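Local coordinates for protein esterase D (Lactobacillus rhamnosus, PDB 3DKR) that probably hydrolyses carboxylic esters, as an alpha/beta hydrolase with a serine-histidine-aspartate catalytic triad, at residues P35-F40 and F98-G103; F40-L45 and V52-F57; G121-P126 and V227-S232. All coordinates share one frame; numbering follows the deposited sequence.

Interaction 1 of 3, residues P35-F40 and F98-G103. With ACT (acetate ion), chain B.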
loop_
_atom_site.group_PDB
_atom_site.type_symbol
_atom_site.label_atom_id
_atom_site.label_comp_id
_atom_site.label_asym_id
_atom_site.label_seq_id
_atom_site.Cartn_x
_atom_site.Cartn_y
_atom_site.Cartn_z
ATOM N N PRO A 35 -2.146 -7.040 -6.861
ATOM C CA PRO A 35 -0.789 -6.824 -7.384
ATOM C C PRO A 35 -0.726 -5.949 -8.654
ATOM O O PRO A 35 0.290 -5.307 -8.887
ATOM C CB PRO A 35 -0.283 -8.248 -7.616
ATOM C CG PRO A 35 -0.980 -9.049 -6.504
ATOM C CD PRO A 35 -2.376 -8.453 -6.496
ATOM N N ASN A 36 -1.800 -5.887 -9.447
ATOM C CA ASN A 36 -1.784 -5.022 -10.635
ATOM C C ASN A 36 -1.482 -3.556 -10.331
ATOM O O ASN A 36 -0.930 -2.837 -11.177
ATOM C CB ASN A 36 -3.101 -5.104 -11.395
ATOM C CG ASN A 36 -3.331 -6.465 -12.039
ATOM O OD1 ASN A 36 -4.472 -6.958 -12.085
ATOM N ND2 ASN A 36 -2.272 -7.061 -12.553
ATOM N N ASP A 37 -1.834 -3.119 -9.115
ATOM C CA ASP A 37 -1.567 -1.756 -8.654
ATOM C C ASP A 37 -0.072 -1.432 -8.762
ATOM O O ASP A 37 0.309 -0.277 -8.882
ATOM C CB ASP A 37 -1.949 -1.587 -7.174
ATOM C CG ASP A 37 -3.440 -1.751 -6.890
ATOM O OD1 ASP A 37 -4.273 -1.677 -7.818
ATOM O OD2 ASP A 37 -3.753 -1.959 -5.699
ATOM N N MET A 38 0.757 -2.473 -8.714
ATOM C CA MET A 38 2.201 -2.307 -8.606
ATOM C C MET A 38 2.971 -2.755 -9.855
ATOM O O MET A 38 4.205 -2.774 -9.838
ATOM C CB MET A 38 2.721 -3.080 -7.382
ATOM C CG MET A 38 2.193 -2.577 -6.039
ATOM S SD MET A 38 2.737 -0.893 -5.736
ATOM C CE MET A 38 2.121 -0.636 -4.067
ATOM N N ASN A 39 2.277 -3.117 -10.940
ATOM C CA ASN A 39 2.980 -3.605 -12.139
ATOM C C ASN A 39 4.025 -2.619 -12.658
ATOM O O ASN A 39 5.174 -2.993 -12.900
ATOM C CB ASN A 39 1.996 -3.893 -13.283
ATOM C CG ASN A 39 1.084 -5.054 -12.996
ATOM O OD1 ASN A 39 1.288 -5.813 -12.040
ATOM N ND2 ASN A 39 0.043 -5.216 -13.843
ATOM N N PHE A 40 3.640 -1.366 -12.839
ATOM C CA PHE A 40 4.585 -0.386 -13.392
ATOM C C PHE A 40 5.766 -0.174 -12.438
ATOM O O PHE A 40 6.924 -0.134 -12.866
ATOM C CB PHE A 40 3.948 0.972 -13.658
ATOM C CG PHE A 40 2.788 0.956 -14.636
ATOM C CD1 PHE A 40 2.534 -0.118 -15.492
ATOM C CD2 PHE A 40 1.956 2.061 -14.689
ATOM C CE1 PHE A 40 1.437 -0.077 -16.366
ATOM C CE2 PHE A 40 0.886 2.111 -15.561
ATOM C CZ PHE A 40 0.626 1.058 -16.401
ATOM N N PHE A 98 7.128 -0.722 0.875
ATOM C CA PHE A 98 6.255 0.412 0.544
ATOM C C PHE A 98 4.848 -0.087 0.282
ATOM O O PHE A 98 4.661 -1.231 -0.100
ATOM C CB PHE A 98 6.712 1.129 -0.734
ATOM C CG PHE A 98 8.150 1.567 -0.725
ATOM C CD1 PHE A 98 8.519 2.774 -0.136
ATOM C CD2 PHE A 98 9.118 0.818 -1.378
ATOM C CE1 PHE A 98 9.836 3.194 -0.150
ATOM C CE2 PHE A 98 10.441 1.220 -1.371
ATOM C CZ PHE A 98 10.787 2.420 -0.779
ATOM N N GLY A 99 3.876 0.805 0.418
ATOM C CA GLY A 99 2.501 0.469 0.069
ATOM C C GLY A 99 1.657 1.664 -0.282
ATOM O O GLY A 99 2.073 2.809 -0.090
ATOM N N LEU A 100 0.469 1.382 -0.830
ATOM C CA LEU A 100 -0.546 2.413 -1.099
ATOM C C LEU A 100 -1.279 2.739 0.214
ATOM O O LEU A 100 -0.656 2.640 1.277
ATOM C CB LEU A 100 -1.472 1.988 -2.249
ATOM C CG LEU A 100 -0.806 2.253 -3.607
ATOM C CD1 LEU A 100 -1.361 1.333 -4.710
ATOM C CD2 LEU A 100 -0.954 3.721 -3.997
ATOM N N SER A 101 -2.528 3.212 0.207
ATOM C CA SER A 101 -3.105 3.627 1.510
ATOM C C SER A 101 -3.197 2.439 2.476
ATOM O O SER A 101 -2.682 2.496 3.599
ATOM C CB SER A 101 -4.458 4.336 1.379
ATOM O OG SER A 101 -4.355 5.595 0.736
ATOM N N LEU A 102 -3.820 1.360 2.031
ATOM C CA LEU A 102 -3.958 0.169 2.863
ATOM C C LEU A 102 -2.596 -0.482 3.101
ATOM O O LEU A 102 -2.167 -0.646 4.244
ATOM C CB LEU A 102 -4.932 -0.825 2.220
ATOM C CG LEU A 102 -5.092 -2.131 2.991
ATOM C CD1 LEU A 102 -5.805 -1.935 4.340
ATOM C CD2 LEU A 102 -5.832 -3.142 2.116
ATOM N N GLY A 103 -1.909 -0.842 2.017
ATOM C CA GLY A 103 -0.587 -1.462 2.123
ATOM C C GLY A 103 0.361 -0.613 2.952
ATOM O O GLY A 103 1.218 -1.147 3.662
HETATM C C ACT B . -5.736 2.313 -1.121
HETATM O O ACT B . -5.548 1.389 -0.274
HETATM O OXT ACT B . -4.737 2.934 -1.583
HETATM C CH3 ACT B . -7.118 2.675 -1.591
#
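Leu100 stands between a packing contact and an anion: its CD1 rests against Asp37 and Met38, while its CB lies 3.5 Å from OXT of a bound acetate. No hydrogen bond joins 35-40 to 98-103, so they meet only through van der Waals packing. Leu100 CD1 sits 3.9 Å from Asp37 CB and 4.1 Å from Met38 CE. The leucine therefore meets the methylene of the aspartate, whose carboxylate is occupied with other work: OD2 accepts from the backbone N of Ala30 and of Ser34, which ties down the loop ahead of the helix. The chain of Met38, at the N-cap position of helix 39-47, turns about its CB-CG bond (chi2 -63°), and this carries the methyl CE toward the sheet. The two side chains, Met38 and Leu100, slide past each other in opposite directions, and Met38 CE ends 4.3 Å from Gly99 CA. Gly99 has no room for a side chain, because a CB would run into the backbone of Gly103 as the chain turns from strand into helix. In this turn, Ser101 N donates to acetate OXT over 2.9 Å (N-H...O angle 148°), and Leu102 N donates to the other oxygen, acetate O, also over 2.9 Å but somewhat straighter at 158°. His226 NE2 and Tyr31 N also bond the anion, which probably came from the crystallisation liquor. Ser101, the predicted nucleophile, has OG hydrogen-bonded to Ser125 O. Strand 94-99, the tight turn and helix 101-113 make up the nucleophile elbow of the alpha/beta-hydrolase fold, and the backbone N-H groups of Tyr31 and Leu102 that hold the acetate are consistent with its oxyanion hole.

Interaction 2 of 3, residues F40-L45 and V52-F57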
loop_
_atom_site.group_PDB
_atom_site.type_symbol
_atom_site.label_atom_id
_atom_site.label_comp_id
_atom_site.label_asym_id
_atom_site.label_seq_id
_atom_site.Cartn_x
_atom_site.Cartn_y
_atom_site.Cartn_z
ATOM N N PHE A 40 3.640 -1.366 -12.839
ATOM C CA PHE A 40 4.585 -0.386 -13.392
ATOM C C PHE A 40 5.766 -0.174 -12.438
ATOM O O PHE A 40 6.924 -0.134 -12.866
ATOM C CB PHE A 40 3.948 0.972 -13.658
ATOM C CG PHE A 40 2.788 0.956 -14.636
ATOM C CD1 PHE A 40 2.534 -0.118 -15.492
ATOM C CD2 PHE A 40 1.956 2.061 -14.689
ATOM C CE1 PHE A 40 1.437 -0.077 -16.366
ATOM C CE2 PHE A 40 0.886 2.111 -15.561
ATOM C CZ PHE A 40 0.626 1.058 -16.401
ATOM N N MET A 41 5.468 -0.012 -11.152
ATOM C CA MET A 41 6.508 0.260 -10.148
ATOM C C MET A 41 7.483 -0.907 -10.086
ATOM O O MET A 41 8.721 -0.735 -10.134
ATOM C CB MET A 41 5.870 0.529 -8.775
ATOM C CG MET A 41 6.843 0.615 -7.577
ATOM S SD MET A 41 8.015 1.987 -7.722
ATOM C CE MET A 41 6.909 3.390 -7.544
ATOM N N ALA A 42 6.915 -2.109 -9.977
ATOM C CA ALA A 42 7.713 -3.326 -9.892
ATOM C C ALA A 42 8.682 -3.438 -11.084
ATOM O O ALA A 42 9.857 -3.774 -10.935
ATOM C CB ALA A 42 6.802 -4.538 -9.786
ATOM N N ARG A 43 8.180 -3.137 -12.277
ATOM C CA ARG A 43 8.995 -3.210 -13.482
ATOM C C ARG A 43 10.061 -2.117 -13.512
ATOM O O ARG A 43 11.196 -2.377 -13.916
ATOM C CB ARG A 43 8.109 -3.158 -14.727
ATOM C CG ARG A 43 7.317 -4.415 -14.926
ATOM C CD ARG A 43 8.204 -5.593 -15.317
ATOM N NE ARG A 43 7.455 -6.587 -16.062
ATOM C CZ ARG A 43 7.958 -7.705 -16.572
ATOM N NH1 ARG A 43 9.240 -8.040 -16.393
ATOM N NH2 ARG A 43 7.161 -8.515 -17.265
ATOM N N ALA A 44 9.721 -0.903 -13.080
ATOM C CA ALA A 44 10.718 0.167 -12.968
ATOM C C ALA A 44 11.837 -0.258 -12.017
ATOM O O ALA A 44 13.019 -0.077 -12.291
ATOM C CB ALA A 44 10.078 1.459 -12.500
ATOM N N LEU A 45 11.466 -0.861 -10.900
ATOM C CA LEU A 45 12.469 -1.320 -9.944
ATOM C C LEU A 45 13.311 -2.426 -10.551
ATOM O O LEU A 45 14.532 -2.434 -10.397
ATOM C CB LEU A 45 11.818 -1.775 -8.649
ATOM C CG LEU A 45 11.111 -0.664 -7.886
ATOM C CD1 LEU A 45 10.381 -1.236 -6.685
ATOM C CD2 LEU A 45 12.125 0.373 -7.402
ATOM N N VAL A 52 11.863 -7.704 -6.358
ATOM C CA VAL A 52 10.566 -7.137 -6.020
ATOM C C VAL A 52 9.615 -8.273 -5.652
ATOM O O VAL A 52 9.663 -9.315 -6.274
ATOM C CB VAL A 52 9.941 -6.320 -7.186
ATOM C CG1 VAL A 52 8.690 -5.589 -6.694
ATOM C CG2 VAL A 52 10.964 -5.351 -7.777
ATOM N N TYR A 53 8.780 -8.064 -4.636
ATOM C CA TYR A 53 7.759 -9.035 -4.246
ATOM C C TYR A 53 6.463 -8.316 -3.969
ATOM O O TYR A 53 6.447 -7.373 -3.198
ATOM C CB TYR A 53 8.194 -9.806 -3.016
ATOM C CG TYR A 53 7.236 -10.881 -2.556
ATOM C CD1 TYR A 53 6.658 -11.770 -3.451
ATOM C CD2 TYR A 53 6.937 -11.027 -1.210
ATOM C CE1 TYR A 53 5.793 -12.762 -3.003
ATOM C CE2 TYR A 53 6.096 -12.022 -0.764
ATOM C CZ TYR A 53 5.531 -12.883 -1.660
ATOM O OH TYR A 53 4.707 -13.891 -1.183
ATOM N N VAL A 54 5.401 -8.764 -4.645
ATOM C CA VAL A 54 4.096 -8.129 -4.607
ATOM C C VAL A 54 3.059 -9.187 -4.229
ATOM O O VAL A 54 2.546 -9.912 -5.097
ATOM C CB VAL A 54 3.733 -7.491 -5.962
ATOM C CG1 VAL A 54 2.469 -6.657 -5.819
ATOM C CG2 VAL A 54 4.897 -6.653 -6.480
ATOM N N PRO A 55 2.784 -9.320 -2.926
ATOM C CA PRO A 55 1.782 -10.303 -2.497
ATOM C C PRO A 55 0.359 -9.881 -2.828
ATOM O O PRO A 55 0.112 -8.719 -3.138
ATOM C CB PRO A 55 1.975 -10.373 -0.979
ATOM C CG PRO A 55 2.550 -9.052 -0.601
ATOM C CD PRO A 55 3.405 -8.623 -1.779
ATOM N N LEU A 56 -0.566 -10.828 -2.697
ATOM C CA LEU A 56 -1.991 -10.585 -2.857
ATOM C C LEU A 56 -2.667 -10.656 -1.489
ATOM O O LEU A 56 -2.523 -11.650 -0.779
ATOM C CB LEU A 56 -2.594 -11.657 -3.759
ATOM C CG LEU A 56 -4.106 -11.676 -3.912
ATOM C CD1 LEU A 56 -4.640 -10.411 -4.547
ATOM C CD2 LEU A 56 -4.532 -12.941 -4.708
ATOM N N PHE A 57 -3.429 -9.626 -1.133
ATOM C CA PHE A 57 -4.114 -9.625 0.148
ATOM C C PHE A 57 -5.349 -10.515 0.102
ATOM O O PHE A 57 -6.061 -10.539 -0.901
ATOM C CB PHE A 57 -4.500 -8.207 0.570
ATOM C CG PHE A 57 -3.338 -7.375 1.088
ATOM C CD1 PHE A 57 -2.417 -7.896 1.989
ATOM C CD2 PHE A 57 -3.191 -6.047 0.694
ATOM C CE1 PHE A 57 -1.364 -7.112 2.477
ATOM C CE2 PHE A 57 -2.130 -5.266 1.187
ATOM C CZ PHE A 57 -1.234 -5.803 2.074
#
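Val52 packs both its methyls on helix 39-47, against Ala42 and Leu45, and every contact between the segments is van der Waals. Among the side-chain contacts, Val52 CG1 meets Ala42 CB at 3.8 Å, while CG2 reaches Leu45 CB at the same 3.8 Å. With CG1 anti to the backbone N (chi1 -172°), the two methyls fork across Ala42 and Leu45, one helical turn apart. Val54, two residues further along the strand and facing the same way, adds a looser touch, its CG2 lying 4.4 Å from Ala42 CB. One contact involves the backbone: Val52 CG2 lies 3.7 Å from Ala42 O. An alanine in place of Val52 lacks both methyls and is likely to open a gap between helix and strand beside Ala42 and Leu45. The axes of helix 40-45 and strand 52-54 run nearly antiparallel, at 166°, and approach to 9.1 Å, as expected where a helix returns the chain to the next parallel strand of a beta-alpha-beta unit, here 23-28, 39-47 and 51-54. Leu27 of strand 23-28 also touches Val52. With no polar side-chain atom in the contact, the helix is fixed on the sheet by close fit and burial, and the small Ala42 lets its backbone come near.

Interaction 3 of 3, residues G121-P126 and V227-S232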
loop_
_atom_site.group_PDB
_atom_site.type_symbol
_atom_site.label_atom_id
_atom_site.label_comp_id
_atom_site.label_asym_id
_atom_site.label_seq_id
_atom_site.Cartn_x
_atom_site.Cartn_y
_atom_site.Cartn_z
ATOM N N GLY A 121 8.049 3.105 3.374
ATOM C CA GLY A 121 7.134 4.236 3.394
ATOM C C GLY A 121 5.859 3.995 2.614
ATOM O O GLY A 121 5.442 2.851 2.416
ATOM N N VAL A 122 5.242 5.086 2.182
ATOM C CA VAL A 122 3.913 5.040 1.616
ATOM C C VAL A 122 3.827 5.824 0.315
ATOM O O VAL A 122 4.551 6.800 0.105
ATOM C CB VAL A 122 2.858 5.562 2.605
ATOM C CG1 VAL A 122 3.001 4.857 3.978
ATOM C CG2 VAL A 122 2.967 7.077 2.763
ATOM N N PHE A 123 2.922 5.374 -0.539
ATOM C CA PHE A 123 2.597 6.063 -1.767
ATOM C C PHE A 123 1.232 6.746 -1.685
ATOM O O PHE A 123 0.777 7.321 -2.691
ATOM C CB PHE A 123 2.579 5.092 -2.948
ATOM C CG PHE A 123 3.853 4.305 -3.141
ATOM C CD1 PHE A 123 5.095 4.834 -2.791
ATOM C CD2 PHE A 123 3.804 3.056 -3.731
ATOM C CE1 PHE A 123 6.255 4.099 -3.011
ATOM C CE2 PHE A 123 4.952 2.339 -3.963
ATOM C CZ PHE A 123 6.172 2.854 -3.601
ATOM N N SER A 124 0.581 6.651 -0.527
ATOM C CA SER A 124 -0.595 7.476 -0.198
ATOM C C SER A 124 -0.839 7.436 1.305
ATOM O O SER A 124 -0.287 6.583 2.019
ATOM C CB SER A 124 -1.845 7.008 -0.951
ATOM O OG SER A 124 -2.826 8.043 -0.974
ATOM N N SER A 125 -1.622 8.397 1.787
ATOM C CA SER A 125 -1.913 8.499 3.223
ATOM C C SER A 125 -2.682 7.301 3.748
ATOM O O SER A 125 -3.380 6.625 3.000
ATOM C CB SER A 125 -2.711 9.764 3.476
ATOM O OG SER A 125 -1.904 10.897 3.235
ATOM N N PRO A 126 -2.554 7.022 5.052
ATOM C CA PRO A 126 -3.281 5.891 5.602
ATOM C C PRO A 126 -4.786 6.105 5.612
ATOM O O PRO A 126 -5.264 7.230 5.447
ATOM C CB PRO A 126 -2.735 5.791 7.036
ATOM C CG PRO A 126 -2.256 7.157 7.361
ATOM C CD PRO A 126 -1.762 7.732 6.077
ATOM N N VAL A 227 -4.147 6.846 -7.268
ATOM C CA VAL A 227 -3.282 5.680 -7.499
ATOM C C VAL A 227 -2.082 6.107 -8.329
ATOM O O VAL A 227 -1.994 5.841 -9.533
ATOM C CB VAL A 227 -4.031 4.482 -8.116
ATOM C CG1 VAL A 227 -3.115 3.247 -8.185
ATOM C CG2 VAL A 227 -5.295 4.149 -7.293
ATOM N N ILE A 228 -1.142 6.767 -7.654
ATOM C CA ILE A 228 0.013 7.350 -8.310
ATOM C C ILE A 228 1.017 6.323 -8.867
ATOM O O ILE A 228 1.905 6.692 -9.628
ATOM C CB ILE A 228 0.734 8.399 -7.420
ATOM C CG1 ILE A 228 1.199 7.802 -6.088
ATOM C CG2 ILE A 228 -0.174 9.599 -7.184
ATOM C CD1 ILE A 228 2.116 8.754 -5.315
ATOM N N THR A 229 0.855 5.050 -8.522
ATOM C CA THR A 229 1.675 3.991 -9.103
ATOM C C THR A 229 1.227 3.619 -10.516
ATOM O O THR A 229 1.952 2.915 -11.236
ATOM C CB THR A 229 1.620 2.720 -8.249
ATOM O OG1 THR A 229 0.252 2.394 -7.996
ATOM C CG2 THR A 229 2.361 2.928 -6.918
ATOM N N VAL A 230 0.024 4.051 -10.902
ATOM C CA VAL A 230 -0.554 3.689 -12.200
ATOM C C VAL A 230 -0.830 4.903 -13.099
ATOM O O VAL A 230 -0.736 4.803 -14.325
ATOM C CB VAL A 230 -1.852 2.858 -11.993
ATOM C CG1 VAL A 230 -2.548 2.562 -13.302
ATOM C CG2 VAL A 230 -1.523 1.577 -11.273
ATOM N N ASN A 231 -1.182 6.043 -12.506
ATOM C CA ASN A 231 -1.583 7.215 -13.299
ATOM C C ASN A 231 -0.380 8.029 -13.754
ATOM O O ASN A 231 0.755 7.578 -13.617
ATOM C CB ASN A 231 -2.630 8.050 -12.547
ATOM C CG ASN A 231 -2.084 8.694 -11.281
ATOM O OD1 ASN A 231 -0.915 9.063 -11.202
ATOM N ND2 ASN A 231 -2.961 8.850 -10.284
ATOM N N SER A 232 -0.611 9.224 -14.312
ATOM C CA SER A 232 0.483 9.985 -14.925
ATOM C C SER A 232 1.612 10.359 -13.975
ATOM O O SER A 232 2.692 10.727 -14.424
ATOM C CB SER A 232 -0.046 11.261 -15.601
ATOM O OG SER A 232 -0.665 12.097 -14.651
#
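Phe123 and Thr229 cross at about a right angle, the threonine methyl CG2 reaching the ring obliquely, 3.5 Å from CD2 and 4.0 Å from CE2. In Thr229, CG2 is anti to the carbonyl carbon and OG1 occupies the position between backbone N and carbonyl (chi1 51°). That rotation gives the ring the methyl, while the hydroxyl is hydrogen-bonded to Asp37 O. Ile228 comes instead to the backbone of Phe123. Its extended outer bond (chi2 170°) brings CD1 to 3.3 Å from Phe123 O, a close approach of a methyl to a carbonyl oxygen. Against the side chain of Phe123 the isoleucine is looser, with 4.4 Å from CG1 to Phe123 CB. Beyond the pair, the Phe123 ring lies nearly parallel to that of Phe98, at about 15°, and Leu237 of helix 234-246 touches Phe123, Ile228 and Thr229 alike. Here the residue just after strand 119-122 packs on the loop that follows His226, the predicted charge-relay histidine. In an alpha/beta hydrolase this histidine loop lies at the C-terminal ends of the sheet's parallel strands, beside the catalytic site.

Overall arrangement
All three contacts gather about one central mixed sheet. Interactions 1 and 2 have centres about 7 Å apart and share Phe40 and helix 39-47; past that residue, interaction 2 lies in the chain between the two segments of interaction 1. Interaction 3 starts later, its centre about 7 Å from that of interaction 1 and 13 Å from that of interaction 2. Strands 94-99 and 119-122 are sheet neighbours, and Gly99 O lies 2.7 Å from Phe123 N, a probable hydrogen bond. Interaction 2 packs the helix on the sheet; interactions 1 and 3 lie side by side at the predicted catalytic site, joined also through Thr229 OG1 to Asp37 O and Ser101 OG to Ser125 O.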